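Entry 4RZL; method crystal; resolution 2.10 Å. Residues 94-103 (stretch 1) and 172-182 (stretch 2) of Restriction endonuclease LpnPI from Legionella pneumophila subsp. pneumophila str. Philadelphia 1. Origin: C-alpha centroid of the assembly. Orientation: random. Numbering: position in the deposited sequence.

Stretch 1, residues 94-103: NKHPGHDIHD
Stretch 2 (172-182) TTNGQRFQNYR

What backbone frame brings the two stretches together? Stretch 2 is a β-hairpin: strand residues Thr 172 and Thr 173 lead into a type I' turn from Thr 173 to Gln 176, and a second strand runs from Gln 176 through Arg 182. The turn is closed by Thr 173 N to Gln 176 O at 2.9 Å and Gln 176 N to Thr 173 O at 3.0 Å; Asn 174 (phi/psi 50/50) and Gly 175 (76/-1) supply its positive phi values. Stretch 1, without regular helix or strand, comes closest by CA atoms at Asn 94 to Asn 180 (5.3 Å), Pro 97 to Phe 178 (5.9 Å) and Ile 101 to Gln 179 (5.4 Å), so the chain passes Phe 178 and then returns along the strand. The contact between them buries 632 Å², both sides summed.

What holds the hairpin end against stretch 1? Thr 173 (chi1 m) and Gln 176 (chi1 m, chi2 m) both point toward Pro 97, whose CG lies 3.9 Å from Thr 173 CB and also 3.9 Å from Gln 176 CB. A water adds a polar link: it donates to Lys 95 O at 2.8 Å and is hydrogen-bonded to Thr 173 OG1 at 2.7 Å.

How does Phe 178 meet stretch 1? Phe 178 points its CA-to-CB bond toward stretch 1, and its p rotamer (chi1 61°, chi2 -78°) places the ring against the backbone from Asn 94 to Pro 97. Pro 97 CD sits 4.2 Å from the centroid of the Phe 178 ring, 28° off the normal, an off-centre CH-π contact. Asn 94 O approaches the ring edge, 3.4 Å from Phe 178 CE2, where the polarised C-H groups suit a carbonyl oxygen.

What bonds Asn 94 to Gln 179 and Asn 180? Both its backbone N-H and its side-chain amide donate. With chi1 t and chi2 31°, Asn 94 ND2 reaches Gln 179 O at 2.8 Å; Asn 94 N donates to Asn 180 OD1 at 3.0 Å, Asn 180 being t at chi1 with chi2 22°.

What does Tyr 181 receive? With chi1 -83° and chi2 -47°, it offers a ring face to Ile 101 (t, t), whose CD1 stands 3.7 Å from the Tyr 181 ring centroid, only 5° off the normal. At the ring's edge, Tyr 181 OH and His 102 NE2 share a 2.6 Å hydrogen bond. His 102 (chi1 m, chi2 126°) belongs to a type I turn from Asp 100 to Asp 103, where His 102 N donates to Asp 100 OD2 at 2.9 Å and Asp 103 N to Asp 100 O at 2.8 Å.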

ATOM      1  N   ASN A  94       4.164 -13.155  -6.245  1.00 18.88           N
ATOM      2  CA  ASN A  94       4.611 -14.415  -6.811  1.00 17.91           C
ATOM      3  C   ASN A  94       6.051 -14.654  -6.369  1.00 16.87           C
ATOM      4  O   ASN A  94       6.956 -14.486  -7.071  1.00 16.68           O
ATOM      5  CB  ASN A  94       4.473 -14.497  -8.350  1.00 17.48           C
ATOM      6  CG  ASN A  94       4.671 -15.929  -8.899  1.00 23.05           C
ATOM      7  OD1 ASN A  94       4.371 -16.828  -8.259  1.00 17.02           O
ATOM      8  ND2 ASN A  94       5.186 -16.063 -10.063  1.00 16.24           N
ATOM      9  N   LYS A  95       6.367 -14.954  -5.239  1.00 13.06           N
ATOM     10  CA  LYS A  95       7.667 -14.999  -4.644  1.00 18.92           C
ATOM     11  C   LYS A  95       8.354 -16.384  -4.647  1.00 16.28           C
ATOM     12  O   LYS A  95       9.445 -16.454  -4.282  1.00 20.29           O
ATOM     13  CB  LYS A  95       7.712 -14.302  -3.282  1.00 20.95           C
ATOM     14  CG  LYS A  95       7.452 -12.758  -3.283  1.00 18.33           C
ATOM     15  CD  LYS A  95       7.306 -12.211  -1.909  1.00 16.13           C
ATOM     16  CE  LYS A  95       7.331 -10.714  -1.911  1.00 21.75           C
ATOM     17  NZ  LYS A  95       7.127 -10.065  -0.652  1.00 25.34           N
ATOM     18  N   HIS A  96       7.652 -17.402  -5.095  1.00 21.16           N
ATOM     19  CA  HIS A  96       8.145 -18.780  -5.145  1.00 22.07           C
ATOM     20  C   HIS A  96       7.811 -19.429  -6.493  1.00 21.40           C
ATOM     21  O   HIS A  96       6.880 -18.991  -7.186  1.00 20.25           O
ATOM     22  CB  HIS A  96       7.520 -19.629  -4.021  1.00 24.47           C
ATOM     23  CG  HIS A  96       7.821 -19.137  -2.640  1.00 41.16           C
ATOM     24  ND1 HIS A  96       7.041 -18.198  -2.000  1.00 45.38           N
ATOM     25  CD2 HIS A  96       8.803 -19.471  -1.769  1.00 49.19           C
ATOM     26  CE1 HIS A  96       7.541 -17.963  -0.796  1.00 57.75           C
ATOM     27  NE2 HIS A  96       8.606 -18.725  -0.631  1.00 54.43           N
ATOM     28  N   PRO A  97       8.553 -20.460  -6.837  1.00 17.94           N
ATOM     29  CA  PRO A  97       8.205 -21.259  -7.996  1.00 17.69           C
ATOM     30  C   PRO A  97       6.851 -21.914  -7.809  1.00 21.83           C
ATOM     31  O   PRO A  97       6.453 -22.171  -6.750  1.00 23.17           O
ATOM     32  CB  PRO A  97       9.358 -22.239  -8.082  1.00 22.75           C
ATOM     33  CG  PRO A  97      10.415 -21.645  -7.335  1.00 17.65           C
ATOM     34  CD  PRO A  97       9.829 -20.847  -6.289  1.00 17.45           C
ATOM     35  N   GLY A  98       6.113 -22.039  -8.864  1.00 27.27           N
ATOM     36  CA  GLY A  98       4.828 -22.677  -8.833  1.00 30.69           C
ATOM     37  C   GLY A  98       3.879 -22.346  -9.928  1.00 34.25           C
ATOM     38  O   GLY A  98       3.720 -23.098 -10.778  1.00 44.01           O
ATOM     39  N   HIS A  99       3.401 -21.133  -9.977  1.00 44.46           N
ATOM     40  CA  HIS A  99       2.397 -20.745 -10.902  1.00 35.98           C
ATOM     41  C   HIS A  99       2.928 -19.593 -11.717  1.00 26.56           C
ATOM     42  O   HIS A  99       3.955 -19.102 -11.410  1.00 35.09           O
ATOM     43  CB  HIS A  99       1.106 -20.507 -10.142  1.00 42.68           C
ATOM     44  CG  HIS A  99       0.337 -21.756  -9.722  1.00 44.31           C
ATOM     45  ND1 HIS A  99      -0.375 -21.807  -8.612  1.00 48.02           N
ATOM     46  CD2 HIS A  99       0.126 -22.957 -10.342  1.00 42.87           C
ATOM     47  CE1 HIS A  99      -0.994 -22.987  -8.523  1.00 42.73           C
ATOM     48  NE2 HIS A  99      -0.677 -23.680  -9.569  1.00 40.87           N
ATOM     49  N   ASP A 100       2.332 -19.260 -12.844  1.00 26.41           N
ATOM     50  CA  ASP A 100       2.558 -18.057 -13.635  1.00 22.72           C
ATOM     51  C   ASP A 100       2.440 -16.793 -12.766  1.00 21.18           C
ATOM     52  O   ASP A 100       1.780 -16.792 -11.719  1.00 15.22           O
ATOM     53  CB  ASP A 100       1.560 -18.024 -14.802  1.00 20.70           C
ATOM     54  CG  ASP A 100       1.607 -16.725 -15.588  1.00 42.56           C
ATOM     55  OD1 ASP A 100       2.464 -16.611 -16.495  1.00 47.99           O
ATOM     56  OD2 ASP A 100       0.770 -15.826 -15.305  1.00 35.95           O
ATOM     57  N   ILE A 101       3.097 -15.728 -13.211  1.00 19.65           N
ATOM     58  CA  ILE A 101       3.171 -14.459 -12.486  1.00 17.95           C
ATOM     59  C   ILE A 101       1.791 -13.947 -12.048  1.00 15.97           C
ATOM     60  O   ILE A 101       1.656 -13.383 -10.963  1.00 17.81           O
ATOM     61  CB  ILE A 101       3.909 -13.397 -13.356  1.00 19.46           C
ATOM     62  CG1 ILE A 101       3.941 -12.017 -12.679  1.00 15.50           C
ATOM     63  CG2 ILE A 101       3.271 -13.281 -14.739  1.00 19.39           C
ATOM     64  CD1 ILE A 101       4.923 -11.043 -13.362  1.00 11.57           C
ATOM     65  N   HIS A 102       0.763 -14.199 -12.855  1.00 14.71           N
ATOM     66  CA  HIS A 102      -0.584 -13.712 -12.551  1.00 20.12           C
ATOM     67  C   HIS A 102      -1.452 -14.707 -11.797  1.00 23.56           C
ATOM     68  O   HIS A 102      -2.582 -14.390 -11.406  1.00 23.01           O
ATOM     69  CB  HIS A 102      -1.279 -13.303 -13.845  1.00 20.78           C
ATOM     70  CG  HIS A 102      -0.642 -12.129 -14.517  1.00 23.06           C
ATOM     71  ND1 HIS A 102      -0.227 -12.153 -15.830  1.00 28.14           N
ATOM     72  CD2 HIS A 102      -0.344 -10.892 -14.048  1.00 26.34           C
ATOM     73  CE1 HIS A 102       0.291 -10.980 -16.146  1.00 38.03           C
ATOM     74  NE2 HIS A 102       0.232 -10.193 -15.086  1.00 27.02           N
ATOM     75  N   ASP A 103      -0.917 -15.902 -11.587  1.00 14.29           N
ATOM     76  CA  ASP A 103      -1.665 -16.984 -10.942  1.00 19.38           C
ATOM     77  C   ASP A 103      -1.301 -17.068  -9.454  1.00 24.28           C
ATOM     78  O   ASP A 103      -0.573 -17.951  -9.026  1.00 20.88           O
ATOM     79  CB  ASP A 103      -1.386 -18.295 -11.691  1.00 22.06           C
ATOM     80  CG  ASP A 103      -2.224 -19.472 -11.190  1.00 34.21           C
ATOM     81  OD1 ASP A 103      -3.179 -19.273 -10.411  1.00 28.01           O
ATOM     82  OD2 ASP A 103      -1.934 -20.611 -11.617  1.00 31.24           O
ATOM     83  N   THR A 172      15.498 -16.849  -9.704  1.00 15.94           N
ATOM     84  CA  THR A 172      15.741 -18.281  -9.651  1.00 18.56           C
ATOM     85  C   THR A 172      15.732 -18.722  -8.199  1.00 25.76           C
ATOM     86  O   THR A 172      16.385 -18.097  -7.363  1.00 21.23           O
ATOM     87  CB  THR A 172      17.093 -18.661 -10.283  1.00 20.07           C
ATOM     88  OG1 THR A 172      17.169 -18.103 -11.594  1.00 22.72           O
ATOM     89  CG2 THR A 172      17.260 -20.201 -10.364  1.00 17.05           C
ATOM     90  N   THR A 173      14.985 -19.783  -7.902  1.00 19.50           N
ATOM     91  CA  THR A 173      15.005 -20.383  -6.574  1.00 21.27           C
ATOM     92  C   THR A 173      15.261 -21.877  -6.716  1.00 25.90           C
ATOM     93  O   THR A 173      14.443 -22.584  -7.307  1.00 21.16           O
ATOM     94  CB  THR A 173      13.691 -20.168  -5.816  1.00 18.28           C
ATOM     95  OG1 THR A 173      13.498 -18.764  -5.557  1.00 23.01           O
ATOM     96  CG2 THR A 173      13.710 -20.950  -4.494  1.00 21.35           C
ATOM     97  N   ASN A 174      16.400 -22.340  -6.196  1.00 27.79           N
ATOM     98  CA  ASN A 174      16.812 -23.736  -6.339  1.00 31.34           C
ATOM     99  C   ASN A 174      16.746 -24.204  -7.786  1.00 24.25           C
ATOM    100  O   ASN A 174      16.149 -25.240  -8.074  1.00 24.02           O
ATOM    101  CB  ASN A 174      15.941 -24.646  -5.473  1.00 30.29           C
ATOM    102  CG  ASN A 174      16.120 -24.381  -3.992  1.00 50.01           C
ATOM    103  OD1 ASN A 174      17.224 -24.078  -3.533  1.00 41.43           O
ATOM    104  ND2 ASN A 174      15.029 -24.480  -3.234  1.00 54.58           N
ATOM    105  N   GLY A 175      17.330 -23.425  -8.694  1.00 22.42           N
ATOM    106  CA  GLY A 175      17.339 -23.783 -10.102  1.00 19.46           C
ATOM    107  C   GLY A 175      16.029 -23.585 -10.866  1.00 24.39           C
ATOM    108  O   GLY A 175      15.990 -23.833 -12.069  1.00 31.28           O
ATOM    109  N   GLN A 176      14.966 -23.121 -10.204  1.00 20.50           N
ATOM    110  CA  GLN A 176      13.677 -22.907 -10.883  1.00 18.97           C
ATOM    111  C   GLN A 176      13.463 -21.421 -11.125  1.00 19.33           C
ATOM    112  O   GLN A 176      13.472 -20.640 -10.176  1.00 17.50           O
ATOM    113  CB  GLN A 176      12.502 -23.464 -10.058  1.00 18.05           C
ATOM    114  CG  GLN A 176      12.488 -24.983  -9.945  1.00 29.83           C
ATOM    115  CD  GLN A 176      11.747 -25.631 -11.102  1.00 41.58           C
ATOM    116  OE1 GLN A 176      10.861 -25.018 -11.713  1.00 40.25           O
ATOM    117  NE2 GLN A 176      12.113 -26.870 -11.420  1.00 42.15           N
ATOM    118  N   ARG A 177      13.274 -21.032 -12.386  1.00 13.56           N
ATOM    119  CA  ARG A 177      13.088 -19.617 -12.731  1.00 14.70           C
ATOM    120  C   ARG A 177      11.605 -19.249 -12.823  1.00 16.84           C
ATOM    121  O   ARG A 177      10.786 -20.022 -13.339  1.00 15.91           O
ATOM    122  CB  ARG A 177      13.812 -19.290 -14.044  1.00 12.56           C
ATOM    123  CG  ARG A 177      15.344 -19.397 -13.933  1.00 12.98           C
ATOM    124  CD  ARG A 177      15.997 -19.389 -15.317  1.00 13.87           C
ATOM    125  NE  ARG A 177      15.749 -20.644 -16.034  1.00 14.75           N
ATOM    126  CZ  ARG A 177      16.107 -20.875 -17.296  1.00 14.00           C
ATOM    127  NH1 ARG A 177      16.739 -19.941 -17.994  1.00 13.75           N
ATOM    128  NH2 ARG A 177      15.834 -22.041 -17.863  1.00 12.79           N
ATOM    129  N   PHE A 178      11.265 -18.053 -12.337  1.00 16.47           N
ATOM    130  CA  PHE A 178       9.879 -17.587 -12.320  1.00 14.20           C
ATOM    131  C   PHE A 178       9.865 -16.064 -12.308  1.00 16.30           C
ATOM    132  O   PHE A 178      10.890 -15.437 -12.041  1.00 15.48           O
ATOM    133  CB  PHE A 178       9.131 -18.153 -11.101  1.00 12.51           C
ATOM    134  CG  PHE A 178       9.727 -17.729  -9.781  1.00 15.45           C
ATOM    135  CD1 PHE A 178      10.869 -18.345  -9.292  1.00 11.40           C
ATOM    136  CD2 PHE A 178       9.147 -16.710  -9.035  1.00 13.53           C
ATOM    137  CE1 PHE A 178      11.425 -17.952  -8.093  1.00 17.26           C
ATOM    138  CE2 PHE A 178       9.685 -16.308  -7.833  1.00 14.61           C
ATOM    139  CZ  PHE A 178      10.827 -16.923  -7.350  1.00 21.97           C
ATOM    140  N   GLN A 179       8.706 -15.475 -12.592  1.00 15.35           N
ATOM    141  CA  GLN A 179       8.598 -14.017 -12.683  1.00 13.83           C
ATOM    142  C   GLN A 179       7.715 -13.416 -11.594  1.00 16.12           C
ATOM    143  O   GLN A 179       6.780 -14.053 -11.100  1.00 12.73           O
ATOM    144  CB  GLN A 179       8.054 -13.611 -14.054  1.00 14.87           C
ATOM    145  CG  GLN A 179       8.994 -13.864 -15.227  1.00 15.37           C
ATOM    146  CD  GLN A 179       8.407 -13.356 -16.529  1.00 21.85           C
ATOM    147  OE1 GLN A 179       7.344 -13.811 -16.962  1.00 20.91           O
ATOM    148  NE2 GLN A 179       9.085 -12.385 -17.147  1.00 17.70           N
ATOM    149  N   ASN A 180       8.021 -12.175 -11.237  1.00 14.06           N
ATOM    150  CA  ASN A 180       7.252 -11.444 -10.248  1.00 14.34           C
ATOM    151  C   ASN A 180       7.277  -9.966 -10.629  1.00 19.40           C
ATOM    152  O   ASN A 180       8.191  -9.514 -11.324  1.00 13.88           O
ATOM    153  CB  ASN A 180       7.833 -11.663  -8.833  1.00 11.38           C
ATOM    154  CG  ASN A 180       6.862 -11.235  -7.710  1.00 15.15           C
ATOM    155  OD1 ASN A 180       5.633 -11.154  -7.906  1.00 11.86           O
ATOM    156  ND2 ASN A 180       7.424 -10.933  -6.535  1.00 11.30           N
ATOM    157  N   TYR A 181       6.292  -9.200 -10.176  1.00 15.14           N
ATOM    158  CA  TYR A 181       6.276  -7.781 -10.512  1.00  9.70           C
ATOM    159  C   TYR A 181       7.129  -6.953  -9.564  1.00 12.31           C
ATOM    160  O   TYR A 181       7.162  -7.178  -8.348  1.00 10.90           O
ATOM    161  CB  TYR A 181       4.846  -7.242 -10.499  1.00 12.19           C
ATOM    162  CG  TYR A 181       4.077  -7.487 -11.778  1.00 14.07           C
ATOM    163  CD1 TYR A 181       4.641  -7.215 -13.029  1.00 13.28           C
ATOM    164  CD2 TYR A 181       2.801  -8.023 -11.738  1.00 12.13           C
ATOM    165  CE1 TYR A 181       3.934  -7.454 -14.193  1.00 14.85           C
ATOM    166  CE2 TYR A 181       2.086  -8.264 -12.899  1.00 16.39           C
ATOM    167  CZ  TYR A 181       2.658  -7.977 -14.118  1.00 15.93           C
ATOM    168  OH  TYR A 181       1.936  -8.213 -15.257  1.00 18.43           O
ATOM    169  N   ARG A 182       7.830  -5.992 -10.146  1.00 13.44           N
ATOM    170  CA  ARG A 182       8.404  -4.888  -9.400  1.00 14.22           C
ATOM    171  C   ARG A 182       7.587  -3.658  -9.777  1.00 14.64           C
ATOM    172  O   ARG A 182       7.577  -3.241 -10.942  1.00 14.45           O
ATOM    173  CB  ARG A 182       9.884  -4.712  -9.735  1.00 15.06           C
ATOM    174  CG  ARG A 182      10.559  -3.509  -9.107  1.00 18.04           C
ATOM    175  CD  ARG A 182      11.968  -3.447  -9.651  1.00 20.53           C
ATOM    176  NE  ARG A 182      12.798  -2.423  -9.044  1.00 27.05           N
ATOM    177  CZ  ARG A 182      13.005  -1.224  -9.578  1.00 38.75           C
ATOM    178  NH1 ARG A 182      12.413  -0.897 -10.720  1.00 28.84           N
ATOM    179  NH2 ARG A 182      13.797  -0.353  -8.966  1.00 30.91           N
TER
HETATM  180  O   HOH W   1      11.644 -18.066  -3.791  1.00 32.14           O